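Local coordinates for protein PrgZ (Enterococcus faecalis, PDB 4FAJ) that binds a peptide pheromone outside the cell as a membrane-anchored substrate-binding protein and probably serves in peptide transport, at residues Val79-Thr82 with Ser83-Leu86; Ser207-Ala210 with Tyr211-Val214; Gly227-Gln230 with Lys231-Val234; Asn451-Met454 with Glu455-Lys459. All coordinates share one frame; numbering follows the deposited sequence.

Interaction 1 of 4, residues Val79-Thr82 with Ser83-Leu86; sequences VDQT and SITL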
loop_
_atom_site.group_PDB
_atom_site.type_symbol
_atom_site.label_atom_id
_atom_site.label_comp_id
_atom_site.label_asym_id
_atom_site.label_seq_id
_atom_site.Cartn_x
_atom_site.Cartn_y
_atom_site.Cartn_z
ATOM N N VAL A 79 4.526 1.953 -5.630
ATOM C CA VAL A 79 3.811 0.947 -4.843
ATOM C C VAL A 79 3.879 1.132 -3.309
ATOM O O VAL A 79 3.191 0.409 -2.567
ATOM C CB VAL A 79 4.306 -0.466 -5.229
ATOM C CG1 VAL A 79 5.671 -0.762 -4.623
ATOM C CG2 VAL A 79 3.288 -1.508 -4.818
ATOM N N ASP A 80 4.678 2.088 -2.841
ATOM C CA ASP A 80 4.823 2.403 -1.407
ATOM C C ASP A 80 3.970 3.611 -1.005
ATOM O O ASP A 80 3.697 4.484 -1.835
ATOM C CB ASP A 80 6.292 2.703 -1.084
ATOM C CG ASP A 80 6.727 4.030 -1.636
ATOM O OD1 ASP A 80 6.926 4.082 -2.872
ATOM O OD2 ASP A 80 6.809 5.016 -0.852
ATOM N N GLN A 81 3.578 3.671 0.277
ATOM C CA GLN A 81 2.664 4.707 0.754
ATOM C C GLN A 81 3.172 6.120 0.569
ATOM O O GLN A 81 2.400 6.984 0.187
ATOM C CB GLN A 81 2.254 4.519 2.230
ATOM C CG GLN A 81 1.199 5.587 2.740
ATOM C CD GLN A 81 -0.151 5.648 1.941
ATOM O OE1 GLN A 81 -0.349 6.512 1.052
ATOM N NE2 GLN A 81 -1.084 4.750 2.280
ATOM N N THR A 82 4.448 6.385 0.844
ATOM C CA THR A 82 4.951 7.768 0.708
ATOM C C THR A 82 4.858 8.275 -0.732
ATOM O O THR A 82 4.423 9.407 -0.974
ATOM C CB THR A 82 6.402 7.917 1.174
ATOM O OG1 THR A 82 6.532 7.463 2.534
ATOM C CG2 THR A 82 6.879 9.374 1.056
ATOM N N SER A 83 5.292 7.458 -1.683
ATOM C CA SER A 83 5.202 7.840 -3.099
ATOM C C SER A 83 3.742 8.004 -3.545
ATOM O O SER A 83 3.409 8.913 -4.307
ATOM C CB SER A 83 5.889 6.804 -3.974
ATOM O OG SER A 83 7.229 6.600 -3.579
ATOM N N ILE A 84 2.870 7.132 -3.055
ATOM C CA ILE A 84 1.471 7.134 -3.476
ATOM C C ILE A 84 0.701 8.337 -2.927
ATOM O O ILE A 84 -0.059 8.960 -3.667
ATOM C CB ILE A 84 0.800 5.794 -3.155
ATOM C CG1 ILE A 84 1.271 4.751 -4.172
ATOM C CG2 ILE A 84 -0.720 5.919 -3.175
ATOM C CD1 ILE A 84 0.849 3.330 -3.831
ATOM N N THR A 85 0.900 8.681 -1.654
ATOM C CA THR A 85 0.366 9.939 -1.126
ATOM C C THR A 85 0.838 11.186 -1.906
ATOM O O THR A 85 0.035 12.087 -2.203
ATOM C CB THR A 85 0.690 10.101 0.378
ATOM O OG1 THR A 85 -0.101 9.166 1.131
ATOM C CG2 THR A 85 0.374 11.534 0.860
ATOM N N LEU A 86 2.123 11.242 -2.258
ATOM C CA LEU A 86 2.604 12.372 -3.046
ATOM C C LEU A 86 1.898 12.412 -4.403
ATOM O O LEU A 86 1.394 13.455 -4.821
ATOM C CB LEU A 86 4.105 12.305 -3.266
ATOM C CG LEU A 86 4.673 13.370 -4.210
ATOM C CD1 LEU A 86 4.390 14.773 -3.691
ATOM C CD2 LEU A 86 6.178 13.121 -4.380
#
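The N-terminus of helix 81-90 is capped by Asp80, whose carboxylate reaches forward to Ser83 with both oxygens. OD2 of Asp80 takes the backbone N-H of Ser83, an almost straight bond of 3.0 Å in which the donor comes in from above the carboxylate plane. OD1 of Asp80 accepts from the Ser83 hydroxyl OG at 2.6 Å through its syn lone pair. The cap therefore closes on one residue by two routes, backbone and side chain. The first torsion of Asp80 (chi1 72°) sets CG between its own N and carbonyl carbon, bringing the carboxylate round to the Ser83 N-H, one of those the first turn of the helix leaves without a backbone acceptor. Ser83 OG is gripped further by the backbone N-H groups of Gln71 and Ser72, which tie this cap to the preceding loop.

One residue further on, Gln81 reaches along the helix to Thr85. Its chain bends at chi2 (58°), so that OE1 of Gln81 receives the Thr85 hydroxyl OG1 at 2.7 Å, the donor standing above the amide plane; the same oxygen also accepts from Lys554 N. Backbone bonds run alongside, the first from Ile84 N to Asp80 O at 3.0 Å. Ile84 lies back along the chain before the helix, CD1 of Ile84 resting 3.8 Å from Val79 C.

Val79, Gln81 and Ile84 all pack on the bound peptide, and Val79 also shares backbone hydrogen bonds with it. This is a classic aspartate N-cap, here lining the peptide-binding cleft of the solute-binding fold.

Interaction 2 of 4, residues Ser207-Ala210 with Tyr211-Val214; sequences SLTA and YYPV. With GOL (glycerol), chain D.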
loop_
_atom_site.group_PDB
_atom_site.type_symbol
_atom_site.label_atom_id
_atom_site.label_comp_id
_atom_site.label_asym_id
_atom_site.label_seq_id
_atom_site.Cartn_x
_atom_site.Cartn_y
_atom_site.Cartn_z
ATOM N N SER A 207 -9.553 4.677 -9.440
ATOM C CA SER A 207 -9.144 5.773 -8.564
ATOM C C SER A 207 -7.692 5.627 -8.084
ATOM O O SER A 207 -7.156 6.538 -7.458
ATOM C CB SER A 207 -10.078 5.876 -7.352
ATOM O OG SER A 207 -9.882 4.798 -6.460
ATOM N N LEU A 208 -7.071 4.484 -8.366
ATOM C CA LEU A 208 -5.738 4.185 -7.854
ATOM C C LEU A 208 -4.674 4.895 -8.680
ATOM O O LEU A 208 -4.800 5.024 -9.907
ATOM C CB LEU A 208 -5.467 2.678 -7.893
ATOM C CG LEU A 208 -6.398 1.781 -7.065
ATOM C CD1 LEU A 208 -5.976 0.326 -7.179
ATOM C CD2 LEU A 208 -6.435 2.228 -5.620
ATOM N N THR A 209 -3.603 5.306 -8.007
ATOM C CA THR A 209 -2.489 5.978 -8.682
ATOM C C THR A 209 -1.961 5.155 -9.862
ATOM O O THR A 209 -1.589 5.715 -10.885
ATOM C CB THR A 209 -1.350 6.353 -7.695
ATOM O OG1 THR A 209 -0.804 5.173 -7.093
ATOM C CG2 THR A 209 -1.866 7.307 -6.617
ATOM N N ALA A 210 -1.967 3.832 -9.747
ATOM C CA ALA A 210 -1.540 2.954 -10.857
ATOM C C ALA A 210 -2.320 3.171 -12.155
ATOM O O ALA A 210 -1.789 2.947 -13.249
ATOM C CB ALA A 210 -1.636 1.482 -10.442
ATOM N N TYR A 211 -3.582 3.594 -12.030
ATOM C CA TYR A 211 -4.432 3.921 -13.180
ATOM C C TYR A 211 -4.367 5.404 -13.625
ATOM O O TYR A 211 -5.083 5.810 -14.545
ATOM C CB TYR A 211 -5.895 3.526 -12.869
ATOM C CG TYR A 211 -6.220 2.063 -13.079
ATOM C CD1 TYR A 211 -5.929 1.109 -12.110
ATOM C CD2 TYR A 211 -6.842 1.637 -14.250
ATOM C CE1 TYR A 211 -6.251 -0.229 -12.306
ATOM C CE2 TYR A 211 -7.163 0.317 -14.450
ATOM C CZ TYR A 211 -6.875 -0.612 -13.476
ATOM O OH TYR A 211 -7.215 -1.910 -13.709
ATOM N N TYR A 212 -3.505 6.206 -13.004
ATOM C CA TYR A 212 -3.352 7.611 -13.417
ATOM C C TYR A 212 -2.834 7.686 -14.858
ATOM O O TYR A 212 -2.149 6.758 -15.346
ATOM C CB TYR A 212 -2.415 8.385 -12.463
ATOM C CG TYR A 212 -3.018 8.793 -11.117
ATOM C CD1 TYR A 212 -4.238 8.274 -10.665
ATOM C CD2 TYR A 212 -2.341 9.674 -10.275
ATOM C CE1 TYR A 212 -4.766 8.642 -9.414
ATOM C CE2 TYR A 212 -2.868 10.042 -9.013
ATOM C CZ TYR A 212 -4.076 9.525 -8.595
ATOM O OH TYR A 212 -4.590 9.897 -7.354
ATOM N N PRO A 213 -3.196 8.765 -15.573
ATOM C CA PRO A 213 -2.592 8.950 -16.883
ATOM C C PRO A 213 -1.151 9.439 -16.747
ATOM O O PRO A 213 -0.762 9.948 -15.694
ATOM C CB PRO A 213 -3.452 10.045 -17.512
ATOM C CG PRO A 213 -3.914 10.881 -16.334
ATOM C CD PRO A 213 -3.997 9.931 -15.156
ATOM N N VAL A 214 -0.377 9.271 -17.805
ATOM C CA VAL A 214 0.867 10.000 -17.967
ATOM C C VAL A 214 0.803 10.667 -19.318
ATOM O O VAL A 214 0.115 10.177 -20.223
ATOM C CB VAL A 214 2.119 9.093 -17.856
ATOM C CG1 VAL A 214 2.327 8.663 -16.398
ATOM C CG2 VAL A 214 2.011 7.905 -18.783
HETATM C C1 GOL D . -7.099 7.468 -3.093
HETATM O O1 GOL D . -6.402 6.252 -3.297
HETATM C C2 GOL D . -7.650 8.024 -4.409
HETATM O O2 GOL D . -8.456 9.165 -4.159
HETATM C C3 GOL D . -6.483 8.423 -5.314
HETATM O O3 GOL D . -6.970 8.960 -6.542
HETATM O O HOH W 1 -0.470 4.601 -15.078
#
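Thr209 and Ala210 start a short 3-10 turn, whose two i to i+3 bonds run from Tyr211 N to Leu208 O at 2.8 Å and from Tyr212 N to Thr209 O at 2.9 Å. A water bridges the far end, donating to both Ala210 O and Tyr212 O and thereby satisfying two carbonyls just where the chain leaves the turn.

The phenol of Tyr212 folds back under the turn that carries it. CA of Thr209 sits over the middle of the ring face, 3.5 Å from its centroid, a CH-pi contact only 14° off the ring normal. The Thr209 methyl CG2 extends the cover toward the hydroxyl end, 3.7 Å from CZ of Tyr212. Two torsions account for this: chi1 of Tyr212 (-77°) puts CG beside the backbone N, and chi2 (12°) turns the flat of the ring up to the Thr209 backbone.

At the ring's edge, near its plane, lies a glycerol, probably left from crystallisation. Its O3 donates to Ser207 O at 2.6 Å and stands 2.7 Å from the Tyr212 hydroxyl OH, so it bridges the Ser207 carbonyl and the phenol end of Tyr212.

Tyr211 swings off elsewhere, stacking on Phe162, meeting Trp146 edge-to-face and bonding through its hydroxyl to Leu161 O. Thr209 and Tyr212 instead rest on helix 81-90, at Ile84 and Ala88. The whole piece is a buried connection between helices 202-205 and 216-222, with strand 95-97 beside Ser207 and helix 139-150 against Pro213 and Val214.

Interaction 3 of 4, residues Gly227-Gln230 with Lys231-Val234; sequences GVSQ and KAIV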
loop_
_atom_site.group_PDB
_atom_site.type_symbol
_atom_site.label_atom_id
_atom_site.label_comp_id
_atom_site.label_asym_id
_atom_site.label_seq_id
_atom_site.Cartn_x
_atom_site.Cartn_y
_atom_site.Cartn_z
ATOM N N GLY A 227 10.482 9.948 -14.636
ATOM C CA GLY A 227 10.373 9.834 -13.184
ATOM C C GLY A 227 11.706 9.738 -12.456
ATOM O O GLY A 227 11.721 9.550 -11.245
ATOM N N VAL A 228 12.819 9.889 -13.179
ATOM C CA VAL A 228 14.144 9.847 -12.560
ATOM C C VAL A 228 14.314 10.997 -11.560
ATOM O O VAL A 228 14.990 10.846 -10.546
ATOM C CB VAL A 228 15.296 9.846 -13.620
ATOM C CG1 VAL A 228 15.537 11.244 -14.211
ATOM C CG2 VAL A 228 16.588 9.278 -13.012
ATOM N N SER A 229 13.659 12.121 -11.824
ATOM C CA SER A 229 13.715 13.273 -10.929
ATOM C C SER A 229 12.510 14.172 -11.124
ATOM O O SER A 229 11.696 13.958 -12.026
ATOM C CB SER A 229 14.989 14.096 -11.192
ATOM O OG SER A 229 14.860 14.856 -12.384
ATOM N N GLN A 230 12.430 15.194 -10.275
ATOM C CA GLN A 230 11.407 16.231 -10.353
ATOM C C GLN A 230 11.319 16.913 -11.724
ATOM O O GLN A 230 10.295 17.507 -12.042
ATOM C CB GLN A 230 11.659 17.301 -9.279
ATOM C CG GLN A 230 12.962 18.097 -9.486
ATOM C CD GLN A 230 13.248 19.083 -8.365
ATOM O OE1 GLN A 230 12.344 19.479 -7.619
ATOM N NE2 GLN A 230 14.513 19.494 -8.246
ATOM N N LYS A 231 12.394 16.851 -12.512
ATOM C CA LYS A 231 12.419 17.477 -13.839
ATOM C C LYS A 231 11.985 16.530 -14.968
ATOM O O LYS A 231 11.810 16.975 -16.101
ATOM C CB LYS A 231 13.820 18.028 -14.141
ATOM C CG LYS A 231 14.173 19.305 -13.384
ATOM C CD LYS A 231 15.638 19.671 -13.618
ATOM C CE LYS A 231 16.568 19.183 -12.507
ATOM N NZ LYS A 231 16.976 20.309 -11.590
ATOM N N ALA A 232 11.808 15.247 -14.664
ATOM C CA ALA A 232 11.491 14.242 -15.683
ATOM C C ALA A 232 10.058 13.702 -15.536
ATOM O O ALA A 232 9.797 12.530 -15.807
ATOM C CB ALA A 232 12.508 13.102 -15.623
ATOM N N ILE A 233 9.150 14.563 -15.089
ATOM C CA ILE A 233 7.722 14.224 -14.973
ATOM C C ILE A 233 6.883 15.407 -15.444
ATOM O O ILE A 233 7.349 16.544 -15.444
ATOM C CB ILE A 233 7.321 13.861 -13.516
ATOM C CG1 ILE A 233 7.614 15.016 -12.555
ATOM C CG2 ILE A 233 8.059 12.615 -13.040
ATOM C CD1 ILE A 233 7.137 14.766 -11.116
ATOM N N VAL A 234 5.648 15.115 -15.849
ATOM C CA VAL A 234 4.634 16.128 -16.111
ATOM C C VAL A 234 3.381 15.668 -15.373
ATOM O O VAL A 234 2.874 14.567 -15.614
ATOM C CB VAL A 234 4.343 16.299 -17.619
ATOM C CG1 VAL A 234 3.110 17.179 -17.841
ATOM C CG2 VAL A 234 5.546 16.923 -18.321
#
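Backbone bonds draw Gly227 and Ala232 together and close the loop. Gly227 N donates to Ala232 O at 2.9 Å, and inside that bond Ala232 N donates to Ser229 O, also at 2.9 Å. Ala232 is thus held through both its N-H and its carbonyl. Gly227 has a positive phi (81°), a backbone shape that a glycine takes up easily.

A single side chain supplies a polar bond between the two halves. OG of Ser229 accepts from Lys231 N at 3.2 Å, because chi1 of 75° tucks the hydroxyl back over its own backbone. This is an ST turn, nested within the type I beta turn from Ser229 to Ala232, with Gln230 and Lys231 at the corner. The amide of Gln230 leads away from the turn, its OE1 accepting from Leu244 N just beyond strand 239-243.

Apolar contacts flank the bonds. CG1 of Val228 meets the methyl CB of Ala232 at 3.8 Å, while CG2 of Ile233 lies against CA of Gly227 at 3.6 Å. The other branch of Ile233, CG1, passes 3.7 Å from Gln230 O; the side chain also packs on Leu73 and Tyr226.

Interaction 4 of 4, residues Asn451-Met454 with Glu455-Lys459; sequences NVFM and ERLTK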
loop_
_atom_site.group_PDB
_atom_site.type_symbol
_atom_site.label_atom_id
_atom_site.label_comp_id
_atom_site.label_asym_id
_atom_site.label_seq_id
_atom_site.Cartn_x
_atom_site.Cartn_y
_atom_site.Cartn_z
ATOM N N ASN A 451 14.652 2.331 0.252
ATOM C CA ASN A 451 14.980 1.976 -1.139
ATOM C C ASN A 451 15.728 0.642 -1.251
ATOM O O ASN A 451 15.473 -0.128 -2.171
ATOM C CB ASN A 451 15.728 3.107 -1.869
ATOM C CG ASN A 451 17.112 3.372 -1.319
ATOM O OD1 ASN A 451 17.379 3.214 -0.124
ATOM N ND2 ASN A 451 18.009 3.796 -2.199
ATOM N N VAL A 452 16.625 0.366 -0.306
ATOM C CA VAL A 452 17.332 -0.916 -0.241
ATOM C C VAL A 452 16.370 -2.066 0.128
ATOM O O VAL A 452 16.437 -3.153 -0.449
ATOM C CB VAL A 452 18.517 -0.873 0.764
ATOM C CG1 VAL A 452 19.179 -2.241 0.882
ATOM C CG2 VAL A 452 19.556 0.186 0.343
ATOM N N PHE A 453 15.480 -1.805 1.082
ATOM C CA PHE A 453 14.481 -2.780 1.515
ATOM C C PHE A 453 13.574 -3.175 0.334
ATOM O O PHE A 453 13.374 -4.355 0.079
ATOM C CB PHE A 453 13.659 -2.190 2.675
ATOM C CG PHE A 453 12.909 -3.200 3.507
ATOM C CD1 PHE A 453 12.800 -4.548 3.145
ATOM C CD2 PHE A 453 12.255 -2.774 4.660
ATOM C CE1 PHE A 453 12.083 -5.444 3.933
ATOM C CE2 PHE A 453 11.534 -3.672 5.443
ATOM C CZ PHE A 453 11.444 -5.002 5.072
ATOM N N MET A 454 13.049 -2.200 -0.405
ATOM C CA MET A 454 12.185 -2.511 -1.552
ATOM C C MET A 454 12.898 -3.387 -2.570
ATOM O O MET A 454 12.315 -4.344 -3.077
ATOM C CB MET A 454 11.665 -1.243 -2.237
ATOM C CG MET A 454 10.694 -0.438 -1.386
ATOM S SD MET A 454 9.030 -1.124 -1.344
ATOM C CE MET A 454 8.359 -0.393 -2.836
ATOM N N GLU A 455 14.165 -3.072 -2.846
ATOM C CA GLU A 455 14.955 -3.820 -3.821
ATOM C C GLU A 455 15.189 -5.272 -3.368
ATOM O O GLU A 455 15.068 -6.208 -4.165
ATOM C CB GLU A 455 16.289 -3.102 -4.074
ATOM C CG GLU A 455 17.244 -3.821 -5.024
ATOM C CD GLU A 455 18.593 -3.137 -5.097
ATOM O OE1 GLU A 455 19.526 -3.568 -4.373
ATOM O OE2 GLU A 455 18.720 -2.156 -5.866
ATOM N N ARG A 456 15.510 -5.458 -2.093
ATOM C CA ARG A 456 15.739 -6.804 -1.573
ATOM C C ARG A 456 14.456 -7.643 -1.557
ATOM O O ARG A 456 14.509 -8.839 -1.798
ATOM C CB ARG A 456 16.386 -6.745 -0.192
ATOM C CG ARG A 456 17.818 -6.228 -0.257
ATOM C CD ARG A 456 18.509 -6.261 1.083
ATOM N NE ARG A 456 18.593 -7.613 1.620
ATOM C CZ ARG A 456 19.233 -7.941 2.739
ATOM N NH1 ARG A 456 19.873 -7.014 3.452
ATOM N NH2 ARG A 456 19.241 -9.207 3.137
ATOM N N LEU A 457 13.313 -7.013 -1.300
ATOM C CA LEU A 457 12.028 -7.718 -1.385
ATOM C C LEU A 457 11.757 -8.167 -2.815
ATOM O O LEU A 457 11.369 -9.310 -3.034
ATOM C CB LEU A 457 10.867 -6.848 -0.902
ATOM C CG LEU A 457 10.727 -6.712 0.615
ATOM C CD1 LEU A 457 9.732 -5.613 0.934
ATOM C CD2 LEU A 457 10.314 -8.059 1.271
ATOM N N THR A 458 11.986 -7.270 -3.777
ATOM C CA THR A 458 11.757 -7.580 -5.191
ATOM C C THR A 458 12.632 -8.739 -5.653
ATOM O O THR A 458 12.170 -9.588 -6.403
ATOM C CB THR A 458 11.983 -6.348 -6.107
ATOM O OG1 THR A 458 11.101 -5.296 -5.718
ATOM C CG2 THR A 458 11.724 -6.689 -7.588
ATOM N N LYS A 459 13.881 -8.780 -5.184
ATOM C CA LYS A 459 14.823 -9.840 -5.554
ATOM C C LYS A 459 14.727 -11.090 -4.669
ATOM O O LYS A 459 15.421 -12.076 -4.919
ATOM C CB LYS A 459 16.265 -9.300 -5.533
ATOM C CG LYS A 459 16.506 -8.173 -6.541
ATOM C CD LYS A 459 17.892 -7.543 -6.363
ATOM C CE LYS A 459 18.249 -6.618 -7.524
ATOM N NZ LYS A 459 18.837 -7.360 -8.681
#
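Met454 O takes the backbone N-H of Thr458 at 3.0 Å and has the Thr458 hydroxyl OG1 beside it at 3.1 Å, although another acceptor competes for that hydroxyl's proton. The threonine comes back to the carbonyl four residues earlier because chi1 (-59°) lays OG1 beside its own backbone N. Regular helical bonds fill in the turn before it, such as Leu457 N to Phe453 O at 3.0 Å.

Phe453 and Leu457 carry the apolar side. CE1 of the Phe453 ring meets CG of Leu457 at 3.8 Å, and CD1 of Leu457 lies equally close to that ring atom, so the branched end of the leucine is wedged against one corner of the ring at a slant. On another side Val452 and Arg456 run alongside each other, CG1 of Val452 being 4.1 Å from CD of Arg456; beyond it the arginine bends at chi3 and its NE donates to Asp461 O.

Phe453, Met454 and Leu457 also pack on the bound peptide, giving the helix a ligand-facing side. Helix 450-459 links strand 442-448 to strand 464-470, each parallel to strand 412-418: a beta-alpha-beta crossover.

Interactions 1 and 4 both touch the bound peptide, interaction 1 from the start of helix 81-90 and the residues before it, interaction 4 from helix 450-459, and they meet where the side chains of Val79 and Asp80 pack on Met454. Interaction 1 is buried and relies on a charged cap at a helix start, whereas interaction 4, partly buried, combines backbone bonds with an apolar face. Interaction 2, also buried, joins interaction 1 through Ile84 and Thr209 and depends on a tyrosine ring folded under a short 3-10 turn. Interaction 3 is a surface loop built mostly of backbone bonds; it touches none of the others, its nearest atoms lying about 6 Å from interaction 2.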